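Side-chain contacts in cytochrome P450 (Bacillus megaterium, PDB 5L92), which binds heme and steroids such as corticosterone, and probably works as a monooxygenase that hydroxylates steroids: residues Arg96-Lys101 and Glu223-Thr228; Pro90-Met95 and Arg347-Cys352; Gln219-Glu222 and Thr228-Glu231. One frame throughout, in Å; residues are numbered along the deposited sequence.

Interaction 1: residues Arg96-Lys101 and Glu223-Thr228. With HEM (protoporphyrin IX containing Fe), chain C.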
loop_
_atom_site.group_PDB
_atom_site.type_symbol
_atom_site.label_atom_id
_atom_site.label_comp_id
_atom_site.label_asym_id
_atom_site.label_seq_id
_atom_site.Cartn_x
_atom_site.Cartn_y
_atom_site.Cartn_z
ATOM N N ARG A 96 2.078 -10.093 -15.827
ATOM C CA ARG A 96 3.017 -9.056 -15.416
ATOM C C ARG A 96 3.868 -8.604 -16.590
ATOM O O ARG A 96 4.224 -7.422 -16.695
ATOM C CB ARG A 96 3.866 -9.600 -14.253
ATOM C CG ARG A 96 5.134 -8.873 -13.956
ATOM C CD ARG A 96 4.888 -7.585 -13.201
ATOM N NE ARG A 96 4.806 -7.806 -11.770
ATOM C CZ ARG A 96 5.517 -7.177 -10.831
ATOM N NH1 ARG A 96 6.434 -6.274 -11.137
ATOM N NH2 ARG A 96 5.305 -7.480 -9.555
ATOM N N ALA A 97 4.148 -9.520 -17.512
ATOM C CA ALA A 97 4.936 -9.185 -18.685
ATOM C C ALA A 97 4.285 -8.083 -19.513
ATOM O O ALA A 97 4.987 -7.293 -20.134
ATOM C CB ALA A 97 5.149 -10.438 -19.532
ATOM N N LEU A 98 2.957 -7.987 -19.507
ATOM C CA LEU A 98 2.259 -7.023 -20.356
ATOM C C LEU A 98 2.294 -5.600 -19.833
ATOM O O LEU A 98 2.019 -4.674 -20.597
ATOM C CB LEU A 98 0.802 -7.420 -20.516
ATOM C CG LEU A 98 0.547 -8.744 -21.224
ATOM C CD1 LEU A 98 -0.926 -8.861 -21.312
ATOM C CD2 LEU A 98 1.181 -8.816 -22.619
ATOM N N VAL A 99 2.615 -5.409 -18.557
ATOM C CA VAL A 99 2.576 -4.100 -17.923
ATOM C C VAL A 99 3.918 -3.679 -17.351
ATOM O O VAL A 99 4.048 -2.527 -16.929
ATOM C CB VAL A 99 1.518 -4.069 -16.798
ATOM C CG1 VAL A 99 0.129 -4.232 -17.365
ATOM C CG2 VAL A 99 1.835 -5.165 -15.763
ATOM N N ASN A 100 4.900 -4.575 -17.273
ATOM C CA ASN A 100 6.161 -4.263 -16.603
ATOM C C ASN A 100 6.788 -2.994 -17.160
ATOM O O ASN A 100 7.068 -2.044 -16.414
ATOM C CB ASN A 100 7.128 -5.436 -16.736
ATOM C CG ASN A 100 7.323 -6.172 -15.439
ATOM O OD1 ASN A 100 7.180 -5.600 -14.366
ATOM N ND2 ASN A 100 7.661 -7.455 -15.525
ATOM N N LYS A 101 6.992 -2.948 -18.477
ATOM C CA LYS A 101 7.697 -1.820 -19.082
ATOM C C LYS A 101 7.027 -0.496 -18.756
ATOM O O LYS A 101 7.706 0.515 -18.595
ATOM C CB LYS A 101 7.796 -2.025 -20.599
ATOM C CG LYS A 101 8.578 -3.286 -21.010
ATOM C CD LYS A 101 10.025 -3.282 -20.480
ATOM C CE LYS A 101 10.761 -4.572 -20.836
ATOM N NZ LYS A 101 12.236 -4.372 -21.007
ATOM N N GLU A 223 -4.169 -7.076 -30.730
ATOM C CA GLU A 223 -2.995 -7.668 -31.358
ATOM C C GLU A 223 -2.694 -9.063 -30.855
ATOM O O GLU A 223 -1.594 -9.578 -31.082
ATOM C CB GLU A 223 -1.783 -6.772 -31.142
ATOM C CG GLU A 223 -1.940 -5.400 -31.784
ATOM C CD GLU A 223 -0.894 -4.403 -31.293
ATOM O OE1 GLU A 223 -0.070 -4.830 -30.453
ATOM O OE2 GLU A 223 -0.904 -3.214 -31.732
ATOM N N GLY A 224 -3.629 -9.695 -30.168
ATOM C CA GLY A 224 -3.525 -11.113 -29.894
ATOM C C GLY A 224 -2.804 -11.506 -28.627
ATOM O O GLY A 224 -2.425 -12.674 -28.491
ATOM N N LYS A 225 -2.602 -10.586 -27.687
ATOM C CA LYS A 225 -2.124 -11.014 -26.384
ATOM C C LYS A 225 -3.254 -11.713 -25.634
ATOM O O LYS A 225 -4.435 -11.381 -25.781
ATOM C CB LYS A 225 -1.576 -9.834 -25.571
ATOM C CG LYS A 225 -0.143 -9.356 -25.942
ATOM C CD LYS A 225 0.814 -10.515 -26.262
ATOM C CE LYS A 225 2.272 -10.049 -26.419
ATOM N NZ LYS A 225 2.413 -9.098 -27.568
ATOM N N GLN A 226 -2.862 -12.698 -24.823
ATOM C CA GLN A 226 -3.773 -13.608 -24.127
ATOM C C GLN A 226 -4.338 -12.949 -22.868
ATOM O O GLN A 226 -3.925 -13.242 -21.743
ATOM C CB GLN A 226 -3.016 -14.878 -23.769
ATOM C CG GLN A 226 -3.804 -15.980 -23.097
ATOM C CD GLN A 226 -2.946 -17.233 -22.921
ATOM O OE1 GLN A 226 -1.994 -17.454 -23.674
ATOM N NE2 GLN A 226 -3.254 -18.033 -21.912
ATOM N N LEU A 227 -5.315 -12.054 -23.050
ATOM C CA LEU A 227 -5.978 -11.475 -21.889
ATOM C C LEU A 227 -7.451 -11.201 -22.170
ATOM O O LEU A 227 -7.839 -10.851 -23.288
ATOM C CB LEU A 227 -5.258 -10.198 -21.422
ATOM C CG LEU A 227 -5.143 -9.027 -22.386
ATOM C CD1 LEU A 227 -6.388 -8.235 -22.379
ATOM C CD2 LEU A 227 -4.027 -8.125 -21.974
ATOM N N THR A 228 -8.264 -11.361 -21.127
ATOM C CA THR A 228 -9.696 -11.110 -21.195
ATOM C C THR A 228 -10.024 -9.693 -20.751
ATOM O O THR A 228 -9.253 -9.027 -20.055
ATOM C CB THR A 228 -10.480 -12.090 -20.320
ATOM O OG1 THR A 228 -10.229 -11.818 -18.917
ATOM C CG2 THR A 228 -10.100 -13.555 -20.652
HETATM C CHA HEM C . 1.931 -5.379 -4.970
HETATM C CHB HEM C . 2.913 -2.387 -1.227
HETATM C CHC HEM C . 2.087 1.468 -3.977
HETATM C CHD HEM C . 0.644 -1.524 -7.500
HETATM C C1A HEM C . 2.317 -4.882 -3.730
HETATM C C2A HEM C . 2.797 -5.682 -2.625
HETATM C C3A HEM C . 3.052 -4.859 -1.596
HETATM C C4A HEM C . 2.772 -3.506 -2.018
HETATM C CMA HEM C . 3.581 -5.274 -0.209
HETATM C CAA HEM C . 2.963 -7.227 -2.621
HETATM C CBA HEM C . 1.622 -7.959 -2.675
HETATM C CGA HEM C . 1.757 -9.420 -2.336
HETATM O O1A HEM C . 2.867 -9.968 -2.368
HETATM O O2A HEM C . 0.752 -10.069 -2.003
HETATM C C1B HEM C . 2.828 -1.074 -1.626
HETATM C C2B HEM C . 3.220 0.109 -0.871
HETATM C C3B HEM C . 2.966 1.171 -1.653
HETATM C C4B HEM C . 2.407 0.688 -2.901
HETATM C CMB HEM C . 3.844 0.090 0.537
HETATM C CAB HEM C . 3.217 2.674 -1.409
HETATM C CBB HEM C . 4.135 3.130 -0.543
HETATM C C1C HEM C . 1.625 0.990 -5.182
HETATM C C2C HEM C . 1.150 1.789 -6.278
HETATM C C3C HEM C . 0.774 0.968 -7.242
HETATM C C4C HEM C . 0.943 -0.386 -6.793
HETATM C CMC HEM C . 1.127 3.337 -6.371
HETATM C CAC HEM C . 0.188 1.479 -8.565
HETATM C CBC HEM C . 0.766 1.159 -9.718
HETATM C C1D HEM C . 0.856 -2.823 -7.135
HETATM C C2D HEM C . 0.535 -3.975 -7.953
HETATM C C3D HEM C . 0.895 -5.068 -7.264
HETATM C C4D HEM C . 1.435 -4.612 -5.988
HETATM C CMD HEM C . -0.118 -3.859 -9.356
HETATM C CAD HEM C . 0.776 -6.556 -7.679
HETATM C CBD HEM C . 2.082 -7.056 -8.328
HETATM C CGD HEM C . 2.089 -8.543 -8.623
HETATM O O1D HEM C . 2.888 -8.994 -9.475
HETATM O O2D HEM C . 1.325 -9.326 -8.002
HETATM N NA HEM C . 2.311 -3.547 -3.350
HETATM N NB HEM C . 2.323 -0.671 -2.843
HETATM N NC HEM C . 1.473 -0.341 -5.528
HETATM N ND HEM C . 1.367 -3.258 -5.941
HETATM FE FE HEM C . 1.945 -1.922 -4.472
#
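The Arg96 guanidinium meets two polar partners at its edge: propionate oxygen O1D of the heme and Asn100 OD1 both lie in its plane. O1D takes two bonds from this group, the shorter from Arg96 NH2 at 2.9 Å and the other from Arg96 NE at 3.2 Å, a fork that fixes the rotation of the group; NH2 has a further bond to Phe351 O. At another corner, Arg96 NH1 reaches Asn100 OD1 in a straight but weak bond of 3.4 Å. Across the segments the contact is apolar, without a hydrogen bond, and buries 131 Å² in all. Leu98 divides its two methyls between two partners: CD1 presses on Leu227 CD2 at 3.3 Å, tighter than usual for carbons, while CD2 rests 3.6 Å from Lys225 CG. Because the Lys225 chain is bent at chi2 (-39°), its CD and CE also stay within reach of that same CD2, and the aliphatic part, not the ammonium, does the touching. Leu98 thus joins the chain that leads on from helix 91-97 to the loop between helices 213-222 and 229-245. Val99 reaches Ile213 and Leu217 on the first of these and Phe235 on the second, while Leu227 leans on Ile232.

Interaction 2: residues Pro90-Met95 and Arg347-Cys352. With HEM (protoporphyrin IX containing Fe), chain C.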
loop_
_atom_site.group_PDB
_atom_site.type_symbol
_atom_site.label_atom_id
_atom_site.label_comp_id
_atom_site.label_asym_id
_atom_site.label_seq_id
_atom_site.Cartn_x
_atom_site.Cartn_y
_atom_site.Cartn_z
ATOM N N PRO A 90 2.015 -20.309 -13.927
ATOM C CA PRO A 90 2.692 -19.510 -14.965
ATOM C C PRO A 90 1.897 -18.307 -15.484
ATOM O O PRO A 90 2.457 -17.478 -16.188
ATOM C CB PRO A 90 2.901 -20.536 -16.097
ATOM C CG PRO A 90 1.764 -21.468 -15.950
ATOM C CD PRO A 90 1.522 -21.593 -14.467
ATOM N N LYS A 91 0.608 -18.227 -15.138
ATOM C CA LYS A 91 -0.226 -17.097 -15.528
ATOM C C LYS A 91 0.297 -15.761 -14.975
ATOM O O LYS A 91 0.103 -14.703 -15.606
ATOM C CB LYS A 91 -1.652 -17.378 -15.053
ATOM C CG LYS A 91 -2.758 -16.398 -15.467
ATOM C CD LYS A 91 -2.842 -16.218 -16.992
ATOM C CE LYS A 91 -4.176 -15.582 -17.421
ATOM N NZ LYS A 91 -4.186 -15.116 -18.843
ATOM N N HIS A 92 0.949 -15.766 -13.804
ATOM C CA HIS A 92 1.392 -14.490 -13.239
ATOM C C HIS A 92 2.426 -13.828 -14.133
ATOM O O HIS A 92 2.348 -12.627 -14.411
ATOM C CB HIS A 92 1.987 -14.651 -11.838
ATOM C CG HIS A 92 2.565 -13.371 -11.321
ATOM N ND1 HIS A 92 3.899 -13.050 -11.455
ATOM C CD2 HIS A 92 1.974 -12.299 -10.734
ATOM C CE1 HIS A 92 4.116 -11.851 -10.940
ATOM N NE2 HIS A 92 2.966 -11.374 -10.492
ATOM N N ALA A 93 3.408 -14.596 -14.585
ATOM C CA ALA A 93 4.501 -14.028 -15.372
ATOM C C ALA A 93 4.000 -13.459 -16.691
ATOM O O ALA A 93 4.422 -12.373 -17.103
ATOM C CB ALA A 93 5.571 -15.093 -15.626
ATOM N N GLU A 94 3.096 -14.180 -17.365
ATOM C CA GLU A 94 2.486 -13.678 -18.594
ATOM C C GLU A 94 1.753 -12.351 -18.363
ATOM O O GLU A 94 1.916 -11.402 -19.136
ATOM C CB GLU A 94 1.525 -14.738 -19.165
ATOM C CG GLU A 94 2.161 -16.099 -19.464
ATOM C CD GLU A 94 1.134 -17.242 -19.579
ATOM O OE1 GLU A 94 -0.074 -16.962 -19.766
ATOM O OE2 GLU A 94 1.542 -18.426 -19.470
ATOM N N MET A 95 0.932 -12.259 -17.307
ATOM C CA MET A 95 0.199 -11.015 -17.055
ATOM C C MET A 95 1.149 -9.860 -16.745
ATOM O O MET A 95 1.046 -8.767 -17.321
ATOM C CB MET A 95 -0.787 -11.214 -15.904
ATOM C CG MET A 95 -1.969 -12.136 -16.216
ATOM S SD MET A 95 -3.073 -11.491 -17.506
ATOM C CE MET A 95 -2.435 -12.365 -18.937
ATOM N N ARG A 347 8.357 -9.017 -1.817
ATOM C CA ARG A 347 9.571 -9.758 -2.107
ATOM C C ARG A 347 9.227 -10.925 -3.020
ATOM O O ARG A 347 8.362 -11.736 -2.682
ATOM C CB ARG A 347 10.209 -10.294 -0.811
ATOM C CG ARG A 347 11.326 -11.342 -1.034
ATOM C CD ARG A 347 12.605 -10.710 -1.550
ATOM N NE ARG A 347 13.179 -9.851 -0.527
ATOM C CZ ARG A 347 14.186 -10.183 0.283
ATOM N NH1 ARG A 347 14.788 -11.367 0.195
ATOM N NH2 ARG A 347 14.600 -9.308 1.191
ATOM N N GLY A 348 9.943 -11.076 -4.117
ATOM C CA GLY A 348 9.665 -12.151 -5.037
ATOM C C GLY A 348 8.851 -11.691 -6.225
ATOM O O GLY A 348 8.821 -10.520 -6.593
ATOM N N ILE A 349 8.145 -12.648 -6.825
ATOM C CA ILE A 349 7.494 -12.337 -8.103
ATOM C C ILE A 349 6.370 -11.324 -7.971
ATOM O O ILE A 349 6.023 -10.687 -8.965
ATOM C CB ILE A 349 6.965 -13.615 -8.768
ATOM C CG1 ILE A 349 5.772 -14.168 -7.967
ATOM C CG2 ILE A 349 8.073 -14.630 -8.836
ATOM C CD1 ILE A 349 5.002 -15.197 -8.696
ATOM N N HIS A 350 5.789 -11.129 -6.785
ATOM C CA HIS A 350 4.708 -10.167 -6.636
ATOM C C HIS A 350 5.184 -8.823 -6.112
ATOM O O HIS A 350 4.341 -7.969 -5.796
ATOM C CB HIS A 350 3.602 -10.699 -5.710
ATOM C CG HIS A 350 2.909 -11.907 -6.230
ATOM N ND1 HIS A 350 1.956 -11.851 -7.228
ATOM C CD2 HIS A 350 3.015 -13.209 -5.876
ATOM C CE1 HIS A 350 1.511 -13.072 -7.467
ATOM N NE2 HIS A 350 2.140 -13.914 -6.665
ATOM N N PHE A 351 6.502 -8.613 -6.044
ATOM C CA PHE A 351 7.060 -7.337 -5.609
ATOM C C PHE A 351 6.341 -6.170 -6.272
ATOM O O PHE A 351 6.174 -6.143 -7.489
ATOM C CB PHE A 351 8.556 -7.284 -5.945
ATOM C CG PHE A 351 9.254 -6.037 -5.453
ATOM C CD1 PHE A 351 9.867 -6.012 -4.203
ATOM C CD2 PHE A 351 9.319 -4.902 -6.250
ATOM C CE1 PHE A 351 10.504 -4.852 -3.740
ATOM C CE2 PHE A 351 9.977 -3.759 -5.819
ATOM C CZ PHE A 351 10.565 -3.726 -4.554
ATOM N N CYS A 352 5.990 -5.169 -5.469
ATOM C CA CYS A 352 5.069 -4.127 -5.901
ATOM C C CYS A 352 5.455 -3.529 -7.259
ATOM O O CYS A 352 6.541 -2.963 -7.426
ATOM C CB CYS A 352 5.028 -3.030 -4.850
ATOM S SG CYS A 352 4.127 -1.615 -5.313
HETATM C CHA HEM C . 1.931 -5.379 -4.970
HETATM C CHB HEM C . 2.913 -2.387 -1.227
HETATM C CHC HEM C . 2.087 1.468 -3.977
HETATM C CHD HEM C . 0.644 -1.524 -7.500
HETATM C C1A HEM C . 2.317 -4.882 -3.730
HETATM C C2A HEM C . 2.797 -5.682 -2.625
HETATM C C3A HEM C . 3.052 -4.859 -1.596
HETATM C C4A HEM C . 2.772 -3.506 -2.018
HETATM C CMA HEM C . 3.581 -5.274 -0.209
HETATM C CAA HEM C . 2.963 -7.227 -2.621
HETATM C CBA HEM C . 1.622 -7.959 -2.675
HETATM C CGA HEM C . 1.757 -9.420 -2.336
HETATM O O1A HEM C . 2.867 -9.968 -2.368
HETATM O O2A HEM C . 0.752 -10.069 -2.003
HETATM C C1B HEM C . 2.828 -1.074 -1.626
HETATM C C2B HEM C . 3.220 0.109 -0.871
HETATM C C3B HEM C . 2.966 1.171 -1.653
HETATM C C4B HEM C . 2.407 0.688 -2.901
HETATM C CMB HEM C . 3.844 0.090 0.537
HETATM C CAB HEM C . 3.217 2.674 -1.409
HETATM C CBB HEM C . 4.135 3.130 -0.543
HETATM C C1C HEM C . 1.625 0.990 -5.182
HETATM C C2C HEM C . 1.150 1.789 -6.278
HETATM C C3C HEM C . 0.774 0.968 -7.242
HETATM C C4C HEM C . 0.943 -0.386 -6.793
HETATM C CMC HEM C . 1.127 3.337 -6.371
HETATM C CAC HEM C . 0.188 1.479 -8.565
HETATM C CBC HEM C . 0.766 1.159 -9.718
HETATM C C1D HEM C . 0.856 -2.823 -7.135
HETATM C C2D HEM C . 0.535 -3.975 -7.953
HETATM C C3D HEM C . 0.895 -5.068 -7.264
HETATM C C4D HEM C . 1.435 -4.612 -5.988
HETATM C CMD HEM C . -0.118 -3.859 -9.356
HETATM C CAD HEM C . 0.776 -6.556 -7.679
HETATM C CBD HEM C . 2.082 -7.056 -8.328
HETATM C CGD HEM C . 2.089 -8.543 -8.623
HETATM O O1D HEM C . 2.888 -8.994 -9.475
HETATM O O2D HEM C . 1.325 -9.326 -8.002
HETATM N NA HEM C . 2.311 -3.547 -3.350
HETATM N NB HEM C . 2.323 -0.671 -2.843
HETATM N NC HEM C . 1.473 -0.341 -5.528
HETATM N ND HEM C . 1.367 -3.258 -5.941
HETATM FE FE HEM C . 1.945 -1.922 -4.472
#
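His92 and His350 meet at the same heme propionate, one oxygen each. His92 NE2 donates to O1D at 2.6 Å and His350 ND1 donates to O2D at 2.7 Å; both bonds are close to straight, and the carboxyl carbon CGD lies at the edge of either ring, in its plane. The torsions differ. His92 carries CG anti to its backbone N (chi1 174°), which extends the ring from helix 91-97 toward the heme; His350 has CG anti to its carbonyl carbon (chi1 -64°), which brings ND1 to O2D and sets the ring against His92. The rings meet obliquely, planes 64° apart, with His92 CD2 3.4 Å from His350 CE1. Ile349 flanks both rings: its CD1 lies 3.7 Å from His92 ND1, its CG1 sits over one face of the His350 ring toward the rim, and its carbonyl O is 3.0 Å from His92 CE1. With an alanine at His92, O1D would lose its imidazole donor and a gap would probably open beside Ile349 CD1 and the His350 ring. The type I turn Gly348-Phe351 leads to Cys352, whose SG binds the heme iron at 2.4 Å: the cysteine-ligand loop characteristic of cytochromes P450.

Interaction 3: residues Gln219-Glu222 and Thr228-Glu231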
loop_
_atom_site.group_PDB
_atom_site.type_symbol
_atom_site.label_atom_id
_atom_site.label_comp_id
_atom_site.label_asym_id
_atom_site.label_seq_id
_atom_site.Cartn_x
_atom_site.Cartn_y
_atom_site.Cartn_z
ATOM N N GLN A 219 -5.180 -2.362 -26.782
ATOM C CA GLN A 219 -4.329 -2.510 -27.960
ATOM C C GLN A 219 -3.590 -3.847 -27.945
ATOM O O GLN A 219 -3.583 -4.572 -28.944
ATOM C CB GLN A 219 -3.348 -1.332 -28.047
ATOM C CG GLN A 219 -2.615 -1.183 -29.395
ATOM C CD GLN A 219 -3.568 -1.279 -30.589
ATOM O OE1 GLN A 219 -3.682 -2.334 -31.226
ATOM N NE2 GLN A 219 -4.274 -0.187 -30.879
ATOM N N ALA A 220 -2.985 -4.216 -26.814
ATOM C CA ALA A 220 -2.332 -5.524 -26.739
ATOM C C ALA A 220 -3.321 -6.664 -26.937
ATOM O O ALA A 220 -2.954 -7.721 -27.457
ATOM C CB ALA A 220 -1.614 -5.701 -25.406
ATOM N N LYS A 221 -4.568 -6.488 -26.511
ATOM C CA LYS A 221 -5.554 -7.543 -26.717
ATOM C C LYS A 221 -5.912 -7.688 -28.195
ATOM O O LYS A 221 -5.955 -8.805 -28.717
ATOM C CB LYS A 221 -6.809 -7.271 -25.887
ATOM C CG LYS A 221 -7.711 -8.511 -25.735
ATOM C CD LYS A 221 -8.923 -8.281 -24.818
ATOM C CE LYS A 221 -10.023 -9.333 -25.061
ATOM N NZ LYS A 221 -11.040 -8.883 -26.055
ATOM N N GLU A 222 -6.193 -6.573 -28.879
ATOM C CA GLU A 222 -6.531 -6.627 -30.305
ATOM C C GLU A 222 -5.431 -7.327 -31.095
ATOM O O GLU A 222 -5.712 -8.121 -32.001
ATOM C CB GLU A 222 -6.769 -5.204 -30.834
ATOM C CG GLU A 222 -7.227 -5.084 -32.317
ATOM C CD GLU A 222 -7.498 -3.617 -32.737
ATOM O OE1 GLU A 222 -7.190 -2.702 -31.928
ATOM O OE2 GLU A 222 -8.014 -3.367 -33.866
ATOM N N THR A 228 -8.264 -11.361 -21.127
ATOM C CA THR A 228 -9.696 -11.110 -21.195
ATOM C C THR A 228 -10.024 -9.693 -20.751
ATOM O O THR A 228 -9.253 -9.027 -20.055
ATOM C CB THR A 228 -10.480 -12.090 -20.320
ATOM O OG1 THR A 228 -10.229 -11.818 -18.917
ATOM C CG2 THR A 228 -10.100 -13.555 -20.652
ATOM N N ASP A 229 -11.213 -9.242 -21.143
ATOM C CA ASP A 229 -11.675 -7.956 -20.661
ATOM C C ASP A 229 -11.800 -7.941 -19.150
ATOM O O ASP A 229 -11.500 -6.919 -18.527
ATOM C CB ASP A 229 -13.004 -7.585 -21.293
ATOM C CG ASP A 229 -12.850 -7.098 -22.709
ATOM O OD1 ASP A 229 -11.716 -6.803 -23.135
ATOM O OD2 ASP A 229 -13.871 -6.996 -23.410
ATOM N N GLU A 230 -12.250 -9.051 -18.548
ATOM C CA GLU A 230 -12.294 -9.137 -17.094
ATOM C C GLU A 230 -10.910 -8.896 -16.504
ATOM O O GLU A 230 -10.779 -8.318 -15.417
ATOM C CB GLU A 230 -12.839 -10.508 -16.657
ATOM C CG GLU A 230 -13.121 -10.653 -15.144
ATOM C CD GLU A 230 -13.510 -12.059 -14.729
ATOM O OE1 GLU A 230 -13.089 -13.027 -15.394
ATOM O OE2 GLU A 230 -14.234 -12.198 -13.733
ATOM N N GLU A 231 -9.866 -9.353 -17.197
ATOM C CA GLU A 231 -8.510 -9.195 -16.677
ATOM C C GLU A 231 -8.074 -7.734 -16.726
ATOM O O GLU A 231 -7.444 -7.233 -15.783
ATOM C CB GLU A 231 -7.558 -10.101 -17.448
ATOM C CG GLU A 231 -7.571 -11.534 -16.908
ATOM C CD GLU A 231 -6.881 -12.567 -17.810
ATOM O OE1 GLU A 231 -6.332 -12.185 -18.862
ATOM O OE2 GLU A 231 -6.892 -13.766 -17.460
#
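Asp229 OD1 is approached by two cationic side chains, Lys221 from the facing helix and Arg206, whose NH2 forms a salt bridge with it and is the stronger partner. Lys221 NZ stands 3.6 Å from Asp229 OD1, a long salt bridge. Lys221 CD and CE are just as near to that oxygen, so the lysine passes OD1 along its flank, and the two side chains cross at about a right angle. The shape of the lysine explains this: the chain is extended through chi3 and turns only at its last torsion (chi4 -93°), which leaves CD, CE and NZ curved round the oxygen. Lys221 NZ and Arg206 NH2 also lie near each other, with OD1 as their common partner. With both beside it, and with Asp229 in the first turn of its helix, the carboxylate is likely to be stabilised as an anion. Thr228 receives the lysine on its backbone side, Lys221 CE coming to 4.3 Å from Thr228 CA, while the threonine CB points away from the lysine. That leaves its hydroxyl for the helix start: Glu231 N donates to Thr228 OG1 at 3.0 Å. In return Thr228 N donates to Glu231 OE1 at 3.1 Å, meeting the oxygen from well above the carboxylate plane (60° out of it). These reciprocal bonds form a capping box, with Thr228 as N-cap. The contact is a small one at the surface, 106 Å² in all, and lies away from the heme and steroid sites. It joins the last turn of helix 213-222 to the first turn of helix 229-245, the two helices being linked by the short loop 223-228; Arg206, at the end of helix 177-207, brings a third helix to the same carboxylate.

Interactions 1 and 2 share helix 91-97 and heme propionate oxygen O1D, which Arg96 grips in one and His92 in the other; their centres lie 13 Å apart. Arg96 NH2 ties them further through a probable hydrogen bond to Phe351 O at 2.6 Å, in the turn before the iron ligand. Interactions 1 and 3 meet at Thr228, with centres 8 Å apart: Lys225 N probably bonds to Ala220 O at 2.9 Å, part of the Schellman motif with Gly224 that ends helix 213-222. Interaction 3 is remote from the heme, 18 Å from interaction 2 between centres, though a long, weak ion pair from Lys91 NZ to Glu231 OE2 spans them.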